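Local atomic coordinates of SusD homolog (Bacteroides thetaiotaomicron VPI-5482, PDB entry 3IHV), a protein that probably binds glycans at the outer membrane and, as in other SusD-family proteins, may help pass them to a partner transporter. Residues S69-T73 and Q531-W535; W220-K225 and E406-W411; A419-I423 and F451-V455. One frame throughout, in Å; residues are numbered along the deposited sequence. Where two conformers were deposited one is given.

Contact 1: S69-T73 and Q531-W535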
loop_
_atom_site.group_PDB
_atom_site.type_symbol
_atom_site.label_atom_id
_atom_site.label_comp_id
_atom_site.label_asym_id
_atom_site.label_seq_id
_atom_site.Cartn_x
_atom_site.Cartn_y
_atom_site.Cartn_z
ATOM N N SER A 69 -2.434 15.117 13.913
ATOM C CA SER A 69 -2.962 15.968 14.975
ATOM C C SER A 69 -4.107 15.303 15.726
ATOM O O SER A 69 -4.895 15.980 16.406
ATOM C CB SER A 69 -3.380 17.320 14.388
ATOM O OG SER A 69 -4.390 17.201 13.401
ATOM N N PHE A 70 -4.143 13.977 15.643
ATOM C CA PHE A 70 -5.203 13.145 16.212
ATOM C C PHE A 70 -4.870 12.546 17.584
ATOM O O PHE A 70 -3.684 12.372 17.919
ATOM C CB PHE A 70 -5.611 12.023 15.239
ATOM C CG PHE A 70 -4.510 11.045 14.906
ATOM C CD1 PHE A 70 -3.566 11.332 13.919
ATOM C CD2 PHE A 70 -4.461 9.790 15.549
ATOM C CE1 PHE A 70 -2.580 10.434 13.588
ATOM C CE2 PHE A 70 -3.477 8.858 15.195
ATOM C CZ PHE A 70 -2.522 9.190 14.231
ATOM N N PRO A 71 -5.912 12.280 18.387
ATOM C CA PRO A 71 -5.762 11.718 19.736
ATOM C C PRO A 71 -5.815 10.186 19.737
ATOM O O PRO A 71 -6.134 9.575 18.730
ATOM C CB PRO A 71 -6.966 12.293 20.458
ATOM C CG PRO A 71 -8.010 12.295 19.424
ATOM C CD PRO A 71 -7.303 12.722 18.162
ATOM N N THR A 72 -5.513 9.586 20.884
ATOM C CA THR A 72 -5.526 8.136 21.037
ATOM C C THR A 72 -6.917 7.512 20.829
ATOM O O THR A 72 -7.021 6.328 20.607
ATOM C CB THR A 72 -5.078 7.716 22.406
ATOM O OG1 THR A 72 -5.979 8.298 23.378
ATOM C CG2 THR A 72 -3.597 8.122 22.689
ATOM N N THR A 73 -7.960 8.331 20.921
ATOM C CA THR A 73 -9.344 7.954 20.766
ATOM C C THR A 73 -9.866 8.027 19.325
ATOM O O THR A 73 -11.038 7.765 19.093
ATOM C CB THR A 73 -10.193 8.911 21.617
ATOM O OG1 THR A 73 -9.859 10.272 21.256
ATOM C CG2 THR A 73 -9.912 8.688 23.134
ATOM N N GLN A 531 0.834 2.110 26.377
ATOM C CA GLN A 531 0.652 2.969 25.235
ATOM C C GLN A 531 2.029 3.237 24.587
ATOM O O GLN A 531 3.051 3.182 25.249
ATOM C CB GLN A 531 -0.033 4.279 25.659
ATOM C CG GLN A 531 -0.301 5.258 24.511
ATOM C CD GLN A 531 -1.089 4.642 23.383
ATOM O OE1 GLN A 531 -0.497 4.121 22.423
ATOM N NE2 GLN A 531 -2.405 4.626 23.510
ATOM N N ASN A 532 2.018 3.501 23.295
ATOM C CA ASN A 532 3.235 3.772 22.540
ATOM C C ASN A 532 3.921 5.072 22.963
ATOM O O ASN A 532 3.286 5.957 23.507
ATOM C CB ASN A 532 2.918 3.757 21.037
ATOM C CG ASN A 532 2.681 2.364 20.520
ATOM O OD1 ASN A 532 3.258 1.400 21.042
ATOM N ND2 ASN A 532 1.831 2.238 19.511
ATOM N N PRO A 533 5.220 5.190 22.683
ATOM C CA PRO A 533 5.978 6.386 23.103
ATOM C C PRO A 533 5.331 7.693 22.673
ATOM O O PRO A 533 4.870 7.825 21.532
ATOM C CB PRO A 533 7.356 6.173 22.438
ATOM C CG PRO A 533 7.480 4.662 22.369
ATOM C CD PRO A 533 6.080 4.207 22.000
ATOM N N LYS A 534 5.223 8.591 23.647
ATOM C CA LYS A 534 4.668 9.950 23.470
ATOM C C LYS A 534 3.182 10.037 23.144
ATOM O O LYS A 534 2.656 11.138 22.905
ATOM C CB LYS A 534 5.509 10.792 22.487
ATOM C CG LYS A 534 6.842 11.226 23.086
ATOM C CD LYS A 534 7.643 12.061 22.107
ATOM C CE LYS A 534 8.924 12.595 22.719
ATOM N NZ LYS A 534 9.898 11.529 23.058
ATOM N N TRP A 535 2.494 8.906 23.170
ATOM C CA TRP A 535 1.034 8.901 22.927
ATOM C C TRP A 535 0.304 8.857 24.266
ATOM O O TRP A 535 0.896 8.475 25.276
ATOM C CB TRP A 535 0.578 7.716 22.068
ATOM C CG TRP A 535 0.866 7.884 20.601
ATOM C CD1 TRP A 535 1.908 7.380 19.908
ATOM C CD2 TRP A 535 0.066 8.620 19.663
ATOM N NE1 TRP A 535 1.822 7.760 18.572
ATOM C CE2 TRP A 535 0.697 8.523 18.402
ATOM C CE3 TRP A 535 -1.115 9.372 19.775
ATOM C CZ2 TRP A 535 0.190 9.154 17.259
ATOM C CZ3 TRP A 535 -1.623 9.984 18.620
ATOM C CH2 TRP A 535 -0.981 9.862 17.398
ATOM O OXT TRP A 535 -0.884 9.186 24.316
#

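Contact 2: W220-K225 and E406-W411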
loop_
_atom_site.group_PDB
_atom_site.type_symbol
_atom_site.label_atom_id
_atom_site.label_comp_id
_atom_site.label_asym_id
_atom_site.label_seq_id
_atom_site.Cartn_x
_atom_site.Cartn_y
_atom_site.Cartn_z
ATOM N N TRP A 220 18.741 -7.790 6.447
ATOM C CA TRP A 220 18.989 -7.291 5.101
ATOM C C TRP A 220 19.407 -8.447 4.192
ATOM O O TRP A 220 18.942 -8.582 3.043
ATOM C CB TRP A 220 20.057 -6.217 5.099
ATOM C CG TRP A 220 19.660 -4.879 5.707
ATOM C CD1 TRP A 220 20.228 -4.288 6.786
ATOM C CD2 TRP A 220 18.677 -3.973 5.231
ATOM N NE1 TRP A 220 19.661 -3.082 7.018
ATOM C CE2 TRP A 220 18.688 -2.866 6.083
ATOM C CE3 TRP A 220 17.773 -3.999 4.187
ATOM C CZ2 TRP A 220 17.856 -1.790 5.910
ATOM C CZ3 TRP A 220 16.912 -2.926 4.027
ATOM C CH2 TRP A 220 16.955 -1.839 4.880
ATOM N N GLU A 221 20.295 -9.276 4.696
ATOM C CA GLU A 221 20.707 -10.458 3.974
ATOM C C GLU A 221 19.508 -11.364 3.691
ATOM O O GLU A 221 19.392 -11.891 2.607
ATOM C CB GLU A 221 21.762 -11.212 4.778
ATOM C CG GLU A 221 22.132 -12.558 4.189
ATOM C CD GLU A 221 23.201 -13.259 4.957
ATOM O OE1 GLU A 221 23.701 -12.711 5.973
ATOM O OE2 GLU A 221 23.547 -14.364 4.516
ATOM N N ALA A 222 18.593 -11.506 4.662
ATOM C CA ALA A 222 17.412 -12.356 4.465
ATOM C C ALA A 222 16.521 -11.766 3.378
ATOM O O ALA A 222 15.987 -12.482 2.519
ATOM C CB ALA A 222 16.638 -12.538 5.788
ATOM N N ALA A 223 16.336 -10.441 3.402
ATOM C CA ALA A 223 15.520 -9.772 2.378
ATOM C C ALA A 223 16.138 -10.025 0.985
ATOM O O ALA A 223 15.446 -10.374 0.013
ATOM C CB ALA A 223 15.465 -8.251 2.669
ATOM N N ALA A 224 17.436 -9.819 0.886
ATOM C CA ALA A 224 18.137 -9.991 -0.384
ATOM C C ALA A 224 18.057 -11.445 -0.883
ATOM O O ALA A 224 17.853 -11.667 -2.058
ATOM C CB ALA A 224 19.612 -9.560 -0.256
ATOM N N LYS A 225 18.273 -12.416 0.011
ATOM C CA LYS A 225 18.212 -13.832 -0.389
ATOM C C LYS A 225 16.809 -14.252 -0.842
ATOM O O LYS A 225 16.653 -15.036 -1.784
ATOM C CB LYS A 225 18.730 -14.717 0.718
ATOM C CG LYS A 225 20.240 -14.562 0.856
ATOM C CD LYS A 225 20.856 -15.488 1.879
ATOM C CE LYS A 225 22.370 -15.413 1.784
ATOM N NZ LYS A 225 23.004 -16.353 2.723
ATOM N N GLU A 406 17.948 -2.385 -2.715
ATOM C CA GLU A 406 18.161 -1.736 -1.411
ATOM C C GLU A 406 18.856 -2.681 -0.434
ATOM O O GLU A 406 19.853 -2.358 0.179
ATOM C CB GLU A 406 16.816 -1.256 -0.823
ATOM C CG GLU A 406 16.935 -0.601 0.535
ATOM C CD GLU A 406 15.610 -0.205 1.130
ATOM O OE1 GLU A 406 14.542 -0.317 0.443
ATOM O OE2 GLU A 406 15.666 0.280 2.280
ATOM N N ALA A 407 18.310 -3.886 -0.311
ATOM C CA ALA A 407 18.827 -4.858 0.673
ATOM C C ALA A 407 20.217 -5.345 0.334
ATOM O O ALA A 407 21.071 -5.507 1.239
ATOM C CB ALA A 407 17.846 -6.072 0.809
ATOM N N LEU A 408 20.480 -5.609 -0.951
ATOM C CA LEU A 408 21.834 -5.980 -1.344
ATOM C C LEU A 408 22.841 -4.910 -0.932
ATOM O O LEU A 408 23.912 -5.207 -0.405
ATOM C CB LEU A 408 21.927 -6.191 -2.856
ATOM C CG LEU A 408 21.340 -7.510 -3.394
ATOM C CD1 LEU A 408 21.218 -7.440 -4.914
ATOM C CD2 LEU A 408 22.267 -8.645 -2.961
ATOM N N ASN A 409 22.498 -3.649 -1.183
ATOM C CA ASN A 409 23.413 -2.540 -0.874
ATOM C C ASN A 409 23.617 -2.440 0.619
ATOM O O ASN A 409 24.727 -2.198 1.067
ATOM C CB ASN A 409 22.843 -1.243 -1.445
ATOM C CG ASN A 409 23.716 -0.055 -1.189
ATOM O OD1 ASN A 409 24.889 -0.048 -1.545
ATOM N ND2 ASN A 409 23.126 0.998 -0.627
ATOM N N GLU A 410 22.557 -2.666 1.395
ATOM C CA GLU A 410 22.686 -2.599 2.844
ATOM C C GLU A 410 23.539 -3.750 3.372
ATOM O O GLU A 410 24.458 -3.567 4.191
ATOM C CB GLU A 410 21.313 -2.649 3.515
ATOM C CG GLU A 410 20.396 -1.496 3.223
ATOM C CD GLU A 410 20.884 -0.130 3.733
ATOM O OE1 GLU A 410 21.749 -0.074 4.661
ATOM O OE2 GLU A 410 20.365 0.875 3.179
ATOM N N TRP A 411 23.256 -4.961 2.894
ATOM C CA TRP A 411 24.018 -6.135 3.352
ATOM C C TRP A 411 25.501 -6.132 2.953
ATOM O O TRP A 411 26.399 -6.360 3.804
ATOM C CB TRP A 411 23.300 -7.382 2.853
ATOM C CG TRP A 411 24.001 -8.626 2.945
ATOM C CD1 TRP A 411 24.837 -9.047 3.939
ATOM C CD2 TRP A 411 23.866 -9.726 2.039
ATOM N NE1 TRP A 411 25.278 -10.306 3.664
ATOM C CE2 TRP A 411 24.684 -10.755 2.516
ATOM C CE3 TRP A 411 23.118 -9.932 0.875
ATOM C CZ2 TRP A 411 24.814 -11.983 1.853
ATOM C CZ3 TRP A 411 23.240 -11.135 0.206
ATOM C CH2 TRP A 411 24.073 -12.161 0.712
#

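Contact 3: A419-I423 and F451-V455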
loop_
_atom_site.group_PDB
_atom_site.type_symbol
_atom_site.label_atom_id
_atom_site.label_comp_id
_atom_site.label_asym_id
_atom_site.label_seq_id
_atom_site.Cartn_x
_atom_site.Cartn_y
_atom_site.Cartn_z
ATOM N N ALA A 419 22.314 -5.715 -7.756
ATOM C CA ALA A 419 21.636 -4.510 -7.257
ATOM C C ALA A 419 21.405 -3.508 -8.405
ATOM O O ALA A 419 20.296 -3.014 -8.584
ATOM C CB ALA A 419 22.413 -3.877 -6.149
ATOM N N TYR A 420 22.442 -3.243 -9.176
ATOM C CA TYR A 420 22.310 -2.366 -10.327
ATOM C C TYR A 420 21.309 -2.876 -11.358
ATOM O O TYR A 420 20.512 -2.116 -11.891
ATOM C CB TYR A 420 23.666 -2.152 -10.985
ATOM C CG TYR A 420 24.422 -0.960 -10.466
ATOM C CD1 TYR A 420 24.043 0.311 -10.853
ATOM C CD2 TYR A 420 25.539 -1.098 -9.645
ATOM C CE1 TYR A 420 24.753 1.419 -10.417
ATOM C CE2 TYR A 420 26.255 0.000 -9.227
ATOM C CZ TYR A 420 25.837 1.252 -9.605
ATOM O OH TYR A 420 26.523 2.365 -9.217
ATOM N N ASN A 421 21.350 -4.176 -11.646
ATOM C CA ASN A 421 20.441 -4.743 -12.629
ATOM C C ASN A 421 18.986 -4.593 -12.206
ATOM O O ASN A 421 18.123 -4.314 -13.048
ATOM C CB ASN A 421 20.774 -6.217 -12.935
ATOM C CG ASN A 421 22.073 -6.393 -13.718
ATOM O OD1 ASN A 421 22.580 -5.464 -14.356
ATOM N ND2 ASN A 421 22.620 -7.602 -13.675
ATOM N N ALA A 422 18.721 -4.754 -10.910
ATOM C CA ALA A 422 17.354 -4.691 -10.382
ATOM C C ALA A 422 16.816 -3.273 -10.482
ATOM O O ALA A 422 15.722 -3.053 -11.052
ATOM C CB ALA A 422 17.305 -5.195 -8.932
ATOM N N ILE A 423 17.589 -2.307 -9.995
ATOM C CA ILE A 423 17.170 -0.884 -10.073
ATOM C C ILE A 423 17.109 -0.375 -11.541
ATOM O O ILE A 423 16.155 0.312 -11.923
ATOM C CB ILE A 423 17.955 0.077 -9.137
ATOM C CG1 ILE A 423 17.249 1.454 -9.152
ATOM C CG2 ILE A 423 19.439 0.185 -9.501
ATOM C CD1 ILE A 423 17.510 2.330 -7.947
ATOM N N PHE A 451 24.215 5.111 -3.487
ATOM C CA PHE A 451 23.269 4.124 -4.037
ATOM C C PHE A 451 22.020 4.069 -3.163
ATOM O O PHE A 451 20.880 4.008 -3.666
ATOM C CB PHE A 451 23.933 2.764 -4.142
ATOM C CG PHE A 451 23.134 1.793 -4.927
ATOM C CD1 PHE A 451 23.314 1.688 -6.298
ATOM C CD2 PHE A 451 22.227 0.960 -4.286
ATOM C CE1 PHE A 451 22.576 0.754 -7.041
ATOM C CE2 PHE A 451 21.505 0.026 -4.994
ATOM C CZ PHE A 451 21.667 -0.071 -6.377
ATOM N N ARG A 452 22.222 4.144 -1.862
ATOM C CA ARG A 452 21.116 4.177 -0.919
ATOM C C ARG A 452 20.175 5.353 -1.223
ATOM O O ARG A 452 18.938 5.189 -1.289
ATOM C CB ARG A 452 21.639 4.262 0.499
ATOM C CG ARG A 452 20.475 4.397 1.527
ATOM C CD ARG A 452 20.948 4.571 2.933
ATOM N NE ARG A 452 21.652 3.416 3.420
ATOM C CZ ARG A 452 22.947 3.362 3.703
ATOM N NH1 ARG A 452 23.747 4.419 3.569
ATOM N NH2 ARG A 452 23.458 2.225 4.107
ATOM N N GLU A 453 20.767 6.533 -1.450
ATOM C CA GLU A 453 20.010 7.742 -1.753
ATOM C C GLU A 453 19.264 7.547 -3.058
ATOM O O GLU A 453 18.058 7.894 -3.143
ATOM C CB GLU A 453 20.952 8.964 -1.814
ATOM N N ALA A 454 19.925 6.933 -4.055
ATOM C CA ALA A 454 19.281 6.689 -5.352
ATOM C C ALA A 454 18.106 5.759 -5.229
ATOM O O ALA A 454 17.048 6.012 -5.842
ATOM C CB ALA A 454 20.301 6.111 -6.414
ATOM N N VAL A 455 18.250 4.702 -4.443
ATOM C CA VAL A 455 17.153 3.717 -4.314
ATOM C C VAL A 455 15.985 4.306 -3.528
ATOM O O VAL A 455 14.814 4.108 -3.881
ATOM C CB VAL A 455 17.573 2.398 -3.653
ATOM C CG1 VAL A 455 16.386 1.377 -3.698
ATOM C CG2 VAL A 455 18.772 1.797 -4.313
#

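Contact 1: S69-T73 and Q531-W535
Gln531 opens 531-535; its OE1 accepts a hydrogen bond from the backbone N of Asn532 (2.7 Å). The other end of the amide, NE2, lies 3.8 Å from CG2 of Thr72. Asn532 starts a type II beta turn that ends at Trp535, closed by Trp535 N to Asn532 O at 3.1 Å. Pro533 and Lys534 form its corners and do not touch 69-73. The turn brings back Trp535, the last residue, which supplies most of the buried area on the 531-535 side. Its CH2 lies over one face of the Phe70 ring, 3.5 Å from CE2. The rings meet obliquely, with planes at 39°. Phe70 O sits near the indole plane, 3.2 Å from Trp535 CZ3. Thr72 CG2 approaches the terminal OXT of Trp535 at 3.3 Å, while Thr72 OG1 is hydrogen-bonded to Gln520 OE1. The indole NE1 is hydrogen-bonded to Leu515 O. In this surface contact a C-terminal beta turn tucks the chain end against the loop leading into helix 75-101 of the SusD fold.

Contact 2: W220-K225 and E406-W411
Two helical segments cross at 141° between their N-to-C directions, so they run roughly antiparallel. Their axes approach to 8.0 Å. The closest CA pair is Trp220 and Ala407, 5.1 Å apart. Small residues allow this spacing: Ala407 CB lies 3.5 Å from Trp220 O, 3.7 Å from Ala223 CB and 4.1 Å from Ala224 CB. Helix 219-232 follows helix 195-210, whose Ala207 and Ala210 also touch Trp220. Helix 397-412 belongs to the SusD-family region. SusD-like proteins are largely helical, with TPR-like helix pairs, and this contact joins two helices far apart in sequence. Each helix sends a tryptophan against the other helix. Trp220 packs under Glu410, whose CG sits 3.5 Å from the centroid of the six-membered ring in a CH-pi contact. Glu410 OE2 forms a salt bridge with Arg452 NE. Trp411 receives Glu221 in the same way, with CB 3.6 Å from the centroid of its five-membered ring. Ala224 CB adds an apolar contact to Trp411 CE3 at 3.7 Å. Lys225 NZ forms a salt bridge to Glu221 OE2 (2.7 Å), and Lys225 CE comes within 3.8 Å of Trp411 CH2.

Contact 3: A419-I423 and F451-V455
Phe451 provides most of this contact from its helix. Its chi1 is t (-169°) and its chi2 is 90°, which extends the ring from helix 448-463 toward helix 417-430. The ring reaches three residues there. CZ lies 3.9 Å from Ala419 CB and 3.8 Å from Ile423 CG2. CE1 meets Tyr420 CE1 at 4.1 Å. Phe451 points an edge at the face of Tyr420 in a T-shaped pair, with ring centroids 5.2 Å apart and planes at 69°. Tyr420 has an off-well chi1 of -91°. Its CA-to-CB bond points sideways, yet the ring still reaches Phe451. The Tyr420 hydroxyl is hydrogen-bonded to Pro443 O and Leu446 N, in the loop between the two helices. Ile423 has chi1 and chi2 both t, so its CD1 extends to 3.9 Å from Val455 CG2. Long side chains are needed because the axes of the segments stay 12.1 Å apart. The segments run nearly parallel, at 21°. The gap is shared with helix 397-412: Leu402 touches Ile423, and Asn409 touches Phe451. Pro415, in the loop between helices 397-412 and 417-430, packs on both Tyr420 and Phe451. The two segments thus lie on helices that both pack against helix 397-412.

Contacts 2 and 3 are neighbours, with centres about 12 Å apart. They meet through helix 397-412, which packs on helix 219-232 in contact 2 and also touches both helices of contact 3. Glu410 OE2 forms a salt bridge with Arg452 NE at 2.9 Å. Leu408 CD1 lies 3.5 Å from Ala419 N, and Asn409 CG lies 3.6 Å from Phe451 CD2. Contact 1 is remote: its centre is about 33 Å from that of contact 2 and 36 Å from that of contact 3. Both other contacts fall between its segments in sequence. None of these residues binds either of the two sodium ions, which are held by others such as Asn389 and Tyr492.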